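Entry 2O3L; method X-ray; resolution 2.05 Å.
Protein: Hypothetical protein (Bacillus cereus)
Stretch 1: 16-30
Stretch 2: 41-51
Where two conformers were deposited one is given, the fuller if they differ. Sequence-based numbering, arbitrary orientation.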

# COMPACT_ATOMS: atom_id res chain seq x y z
N ASP A 16 -8.01 -7.98 7.00
CA ASP A 16 -7.76 -8.28 5.60
C ASP A 16 -7.01 -7.15 4.90
O ASP A 16 -6.13 -7.41 4.08
CB ASP A 16 -9.01 -8.74 4.84
CG ASP A 16 -10.18 -7.77 4.90
OD1 ASP A 16 -10.07 -6.62 5.40
OD2 ASP A 16 -11.25 -8.18 4.39
N TYR A 17 -7.34 -5.89 5.25
CA TYR A 17 -6.60 -4.74 4.75
C TYR A 17 -5.15 -4.79 5.22
O TYR A 17 -4.22 -4.45 4.47
CB TYR A 17 -7.24 -3.43 5.22
CG TYR A 17 -8.32 -2.87 4.33
CD1 TYR A 17 -9.66 -3.31 4.44
CD2 TYR A 17 -8.03 -1.88 3.37
CE1 TYR A 17 -10.67 -2.79 3.61
CE2 TYR A 17 -9.03 -1.34 2.52
CZ TYR A 17 -10.34 -1.81 2.65
OH TYR A 17 -11.30 -1.31 1.86
N GLN A 18 -4.95 -5.19 6.46
CA GLN A 18 -3.61 -5.32 7.00
C GLN A 18 -2.78 -6.34 6.24
O GLN A 18 -1.61 -6.08 5.99
CB GLN A 18 -3.63 -5.68 8.47
CG GLN A 18 -4.26 -4.56 9.32
CD GLN A 18 -4.19 -4.88 10.79
OE1 GLN A 18 -3.15 -5.27 11.28
NE2 GLN A 18 -5.32 -4.74 11.50
N PHE A 19 -3.38 -7.49 5.88
CA PHE A 19 -2.60 -8.57 5.28
C PHE A 19 -2.20 -8.15 3.88
O PHE A 19 -1.06 -8.35 3.42
CB PHE A 19 -3.41 -9.86 5.27
CG PHE A 19 -2.64 -11.05 4.80
CD1 PHE A 19 -1.65 -11.60 5.59
CD2 PHE A 19 -2.91 -11.62 3.56
CE1 PHE A 19 -0.91 -12.72 5.16
CE2 PHE A 19 -2.18 -12.73 3.10
CZ PHE A 19 -1.18 -13.29 3.93
N VAL A 20 -3.15 -7.53 3.19
CA VAL A 20 -2.92 -7.09 1.83
C VAL A 20 -1.87 -5.96 1.78
O VAL A 20 -1.03 -5.97 0.91
CB VAL A 20 -4.20 -6.70 1.15
CG1 VAL A 20 -3.91 -6.05 -0.22
CG2 VAL A 20 -5.05 -7.96 0.97
N PHE A 21 -1.96 -5.01 2.70
CA PHE A 21 -0.92 -4.02 2.83
C PHE A 21 0.47 -4.64 3.01
O PHE A 21 1.42 -4.19 2.40
CB PHE A 21 -1.19 -3.04 3.98
CG PHE A 21 -0.13 -1.99 4.09
CD1 PHE A 21 -0.15 -0.89 3.26
CD2 PHE A 21 0.97 -2.17 4.92
CE1 PHE A 21 0.87 0.03 3.28
CE2 PHE A 21 1.97 -1.24 4.98
CZ PHE A 21 1.93 -0.14 4.13
N LYS A 22 0.58 -5.59 3.92
CA LYS A 22 1.83 -6.30 4.16
C LYS A 22 2.34 -7.01 2.91
O LYS A 22 3.54 -7.01 2.63
CB LYS A 22 1.60 -7.33 5.26
CG LYS A 22 2.84 -8.13 5.59
CD LYS A 22 2.66 -9.03 6.83
CE LYS A 22 1.84 -10.28 6.56
NZ LYS A 22 2.07 -11.18 7.69
N LYS A 23 1.42 -7.62 2.16
CA LYS A 23 1.79 -8.27 0.89
C LYS A 23 2.44 -7.25 -0.08
O LYS A 23 3.48 -7.48 -0.62
CB LYS A 23 0.58 -8.97 0.27
CG LYS A 23 0.17 -10.30 0.90
CD LYS A 23 -1.10 -10.92 0.29
CE LYS A 23 -1.02 -11.14 -1.23
NZ LYS A 23 -2.08 -12.05 -1.85
N ILE A 24 1.82 -6.10 -0.24
CA ILE A 24 2.28 -5.02 -1.10
C ILE A 24 3.60 -4.41 -0.65
O ILE A 24 4.50 -4.15 -1.45
CB ILE A 24 1.22 -3.94 -1.16
CG1 ILE A 24 -0.01 -4.50 -1.86
CG2 ILE A 24 1.75 -2.73 -1.93
CD1 ILE A 24 -1.18 -3.56 -1.84
N GLN A 25 3.71 -4.18 0.66
CA GLN A 25 4.96 -3.67 1.22
C GLN A 25 6.11 -4.64 0.91
O GLN A 25 7.19 -4.24 0.42
CB GLN A 25 4.79 -3.45 2.72
CG GLN A 25 5.94 -2.80 3.38
CD GLN A 25 5.63 -2.45 4.81
OE1 GLN A 25 5.09 -3.29 5.53
NE2 GLN A 25 5.98 -1.22 5.24
N ASN A 26 5.87 -5.92 1.13
CA ASN A 26 6.90 -6.90 0.83
C ASN A 26 7.19 -6.97 -0.67
O ASN A 26 8.35 -7.10 -1.09
CB ASN A 26 6.53 -8.26 1.40
CG ASN A 26 6.83 -8.36 2.89
OD1 ASN A 26 8.00 -8.48 3.29
ND2 ASN A 26 5.79 -8.28 3.71
N TYR A 27 6.15 -6.91 -1.48
CA TYR A 27 6.35 -7.01 -2.93
C TYR A 27 7.28 -5.84 -3.38
O TYR A 27 8.25 -6.02 -4.13
CB TYR A 27 5.02 -6.99 -3.68
CG TYR A 27 5.22 -7.11 -5.17
CD1 TYR A 27 5.55 -5.98 -5.96
CD2 TYR A 27 5.06 -8.31 -5.80
CE1 TYR A 27 5.72 -6.10 -7.34
CE2 TYR A 27 5.24 -8.45 -7.19
CZ TYR A 27 5.57 -7.35 -7.94
OH TYR A 27 5.76 -7.52 -9.27
N MSE A 28 7.02 -4.66 -2.86
CA MSE A 28 7.77 -3.46 -3.24
C MSE A 28 9.23 -3.54 -2.78
O MSE A 28 10.13 -3.21 -3.52
CB MSE A 28 7.07 -2.22 -2.67
CG MSE A 28 5.76 -2.01 -3.37
SE MSE A 28 4.87 -0.38 -2.81
CE MSE A 28 6.32 0.81 -2.95
N TRP A 29 9.45 -4.05 -1.58
CA TRP A 29 10.80 -4.26 -1.10
C TRP A 29 11.53 -5.38 -1.87
O TRP A 29 12.74 -5.35 -2.06
CB TRP A 29 10.73 -4.65 0.37
CG TRP A 29 10.49 -3.51 1.33
CD1 TRP A 29 10.78 -2.20 1.16
CD2 TRP A 29 9.97 -3.64 2.65
NE1 TRP A 29 10.44 -1.49 2.29
CE2 TRP A 29 9.95 -2.36 3.22
CE3 TRP A 29 9.46 -4.72 3.39
CZ2 TRP A 29 9.46 -2.12 4.51
CZ3 TRP A 29 8.98 -4.48 4.68
CH2 TRP A 29 9.00 -3.20 5.23
N ASN A 30 10.76 -6.38 -2.32
CA ASN A 30 11.30 -7.44 -3.12
C ASN A 30 11.69 -6.97 -4.51
O ASN A 30 12.68 -7.42 -5.04
CB ASN A 30 10.28 -8.56 -3.24
CG ASN A 30 10.17 -9.41 -1.96
OD1 ASN A 30 11.05 -9.38 -1.11
ND2 ASN A 30 9.08 -10.18 -1.84
N HIS A 41 6.84 6.92 0.15
CA HIS A 41 5.79 7.89 -0.21
C HIS A 41 4.60 7.17 -0.88
O HIS A 41 3.46 7.42 -0.55
CB HIS A 41 6.36 9.04 -1.03
CG HIS A 41 7.23 9.94 -0.21
ND1 HIS A 41 8.36 10.56 -0.70
CD2 HIS A 41 7.13 10.31 1.09
CE1 HIS A 41 8.91 11.28 0.26
NE2 HIS A 41 8.19 11.14 1.35
N ILE A 42 4.88 6.19 -1.73
CA ILE A 42 3.81 5.48 -2.42
C ILE A 42 3.03 4.66 -1.42
O ILE A 42 1.81 4.56 -1.50
CB ILE A 42 4.37 4.50 -3.51
CG1 ILE A 42 5.08 5.25 -4.61
CG2 ILE A 42 3.24 3.71 -4.14
CD1 ILE A 42 6.11 4.39 -5.39
N GLN A 43 3.71 4.04 -0.47
CA GLN A 43 3.00 3.30 0.57
C GLN A 43 2.12 4.22 1.45
O GLN A 43 1.03 3.82 1.89
CB GLN A 43 3.99 2.55 1.45
CG GLN A 43 4.66 1.45 0.69
CD GLN A 43 5.78 0.81 1.47
OE1 GLN A 43 5.96 1.08 2.66
NE2 GLN A 43 6.54 -0.04 0.80
N TYR A 44 2.57 5.44 1.69
CA TYR A 44 1.75 6.37 2.46
C TYR A 44 0.48 6.76 1.67
O TYR A 44 -0.62 6.83 2.25
CB TYR A 44 2.53 7.59 2.92
CG TYR A 44 3.78 7.27 3.78
CD1 TYR A 44 3.95 6.01 4.40
CD2 TYR A 44 4.75 8.23 4.00
CE1 TYR A 44 5.08 5.74 5.17
CE2 TYR A 44 5.89 7.96 4.76
CZ TYR A 44 6.05 6.71 5.35
OH TYR A 44 7.18 6.43 6.10
N GLU A 45 0.64 6.98 0.37
CA GLU A 45 -0.52 7.24 -0.47
C GLU A 45 -1.46 6.06 -0.42
O GLU A 45 -2.68 6.22 -0.35
CB GLU A 45 -0.13 7.58 -1.91
CG GLU A 45 0.61 8.88 -2.05
CD GLU A 45 -0.23 10.13 -1.80
OE1 GLU A 45 -1.45 10.03 -1.48
OE2 GLU A 45 0.33 11.22 -1.97
N LEU A 46 -0.89 4.87 -0.43
CA LEU A 46 -1.70 3.68 -0.41
C LEU A 46 -2.47 3.53 0.91
O LEU A 46 -3.63 3.06 0.91
CB LEU A 46 -0.88 2.44 -0.69
CG LEU A 46 -1.66 1.11 -0.75
CD1 LEU A 46 -2.46 1.07 -2.05
CD2 LEU A 46 -0.68 -0.04 -0.69
N ILE A 47 -1.87 3.96 2.02
CA ILE A 47 -2.55 3.91 3.32
C ILE A 47 -3.70 4.92 3.35
O ILE A 47 -4.75 4.65 3.92
CB ILE A 47 -1.55 4.20 4.47
CG1 ILE A 47 -0.56 3.02 4.57
CG2 ILE A 47 -2.26 4.46 5.79
CD1 ILE A 47 0.72 3.35 5.32
N ASP A 48 -3.51 6.10 2.75
CA ASP A 48 -4.63 7.03 2.61
C ASP A 48 -5.78 6.37 1.83
O ASP A 48 -6.95 6.51 2.18
CB ASP A 48 -4.22 8.31 1.89
CG ASP A 48 -3.65 9.36 2.82
OD1 ASP A 48 -3.82 9.24 4.04
OD2 ASP A 48 -3.04 10.32 2.32
N LEU A 49 -5.44 5.70 0.74
CA LEU A 49 -6.46 5.08 -0.11
C LEU A 49 -7.18 3.92 0.64
O LEU A 49 -8.38 3.82 0.60
CB LEU A 49 -5.82 4.55 -1.38
CG LEU A 49 -6.72 3.92 -2.45
CD1 LEU A 49 -7.42 4.98 -3.21
CD2 LEU A 49 -5.91 3.06 -3.41
N PHE A 50 -6.41 3.08 1.30
CA PHE A 50 -6.94 2.00 2.10
C PHE A 50 -7.78 2.50 3.28
O PHE A 50 -8.85 1.94 3.56
CB PHE A 50 -5.82 1.08 2.62
CG PHE A 50 -5.36 0.03 1.66
CD1 PHE A 50 -5.60 0.10 0.31
CD2 PHE A 50 -4.60 -1.05 2.14
CE1 PHE A 50 -5.13 -0.89 -0.56
CE2 PHE A 50 -4.16 -2.05 1.28
CZ PHE A 50 -4.41 -1.97 -0.08
N GLU A 51 -7.35 3.56 3.96
CA GLU A 51 -8.18 4.11 5.03
C GLU A 51 -9.50 4.62 4.53
O GLU A 51 -10.52 4.47 5.23
CB GLU A 51 -7.54 5.29 5.76
CG GLU A 51 -6.55 4.90 6.78
CD GLU A 51 -6.13 6.06 7.68
OE1 GLU A 51 -6.36 7.26 7.34
OE2 GLU A 51 -5.59 5.74 8.76

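The most unusual feature of this contact is a glutamine deep in a largely apolar seam. Gln43 points its CA-to-CB bond toward the opposing helix and has 106 Å² covered by it, second only to Phe50, yet its amide gains little in polar bonding. Gln25 NE2 donates to Gln43 OE1 across 3.5 Å, a weak hydrogen bond and the only one between the stretches. The other end of the same amide, Gln43 NE2, is buried with no partner anywhere in the model; its neighbours include the selenomethionine methyl, with Met28 CE 3.9 Å from Gln43 NE2. Most of what the side chain contributes is therefore packing, its methylenes and flat amide occupying space between the helices.

The framework is simple. Two helices run nearly antiparallel, at 164°, with their axes 11.3 Å apart at closest approach. That spacing is generous, and large side chains fill it. The register pairs Tyr17 with Phe50, Phe21 with Ile47 and Gln25 with Gln43, so Tyr17, Phe21 and Phe50 cluster toward one end, with the Gln25 and Gln43 amides further along. Together the two surfaces bury 608 Å².

Two phenylalanines interlock as reciprocal knobs. Phe50 sits among Tyr17, Val20, Phe21 and Ile24, while Phe21 sits among Gln43, Leu46, Ile47 and Phe50. Both start with CA-to-CB bonds directed sideways, but the ends of their side chains come nearer the other helix, by an m rotamer at chi1 in Phe50 and a t rotamer in Phe21. A long, flat ring suits this job because it can start beside the interface and still reach into it. Phe21 CE1 comes within 3.6 Å of Ile47 CG1, and the edge of the same ring faces the backbone of the partner helix, with Phe21 CE1 4.0 Å from Gln43 O.

Tyr17 meets Phe50 in an edge-to-face pair, its edge toward the Phe50 face, with ring planes at 83° and centroids 5.4 Å apart. The closest side-chain atoms, Tyr17 CD2 and Phe50 CG, are 3.7 Å apart. Tyrosine fits here because its ring can pack against Phe50 while its hydroxyl is satisfied by a hydrogen bond elsewhere in the structure.

Aliphatic residues fill the space around the rings. Ile24 points toward the partner helix and extends through an m,t rotamer, so that its CD1 reaches both Leu46 CD2, at 3.7 Å, and Phe50 CZ, at 4.0 Å. The shorter Val20 also points across but contributes less, with its CG1 4.1 Å from Phe50 CZ. Farther along, the unbranched chain of Met28 brings its CE to 4.2 Å from Ile42 CB.

The rules are legible: aromatic knobs span the gap, aliphatic tips pack around them, and an amide pair adds a weak polar link. Charged residues such as Lys22, Lys23, Glu45 and Asp48 make no contact across the seam and remain exposed.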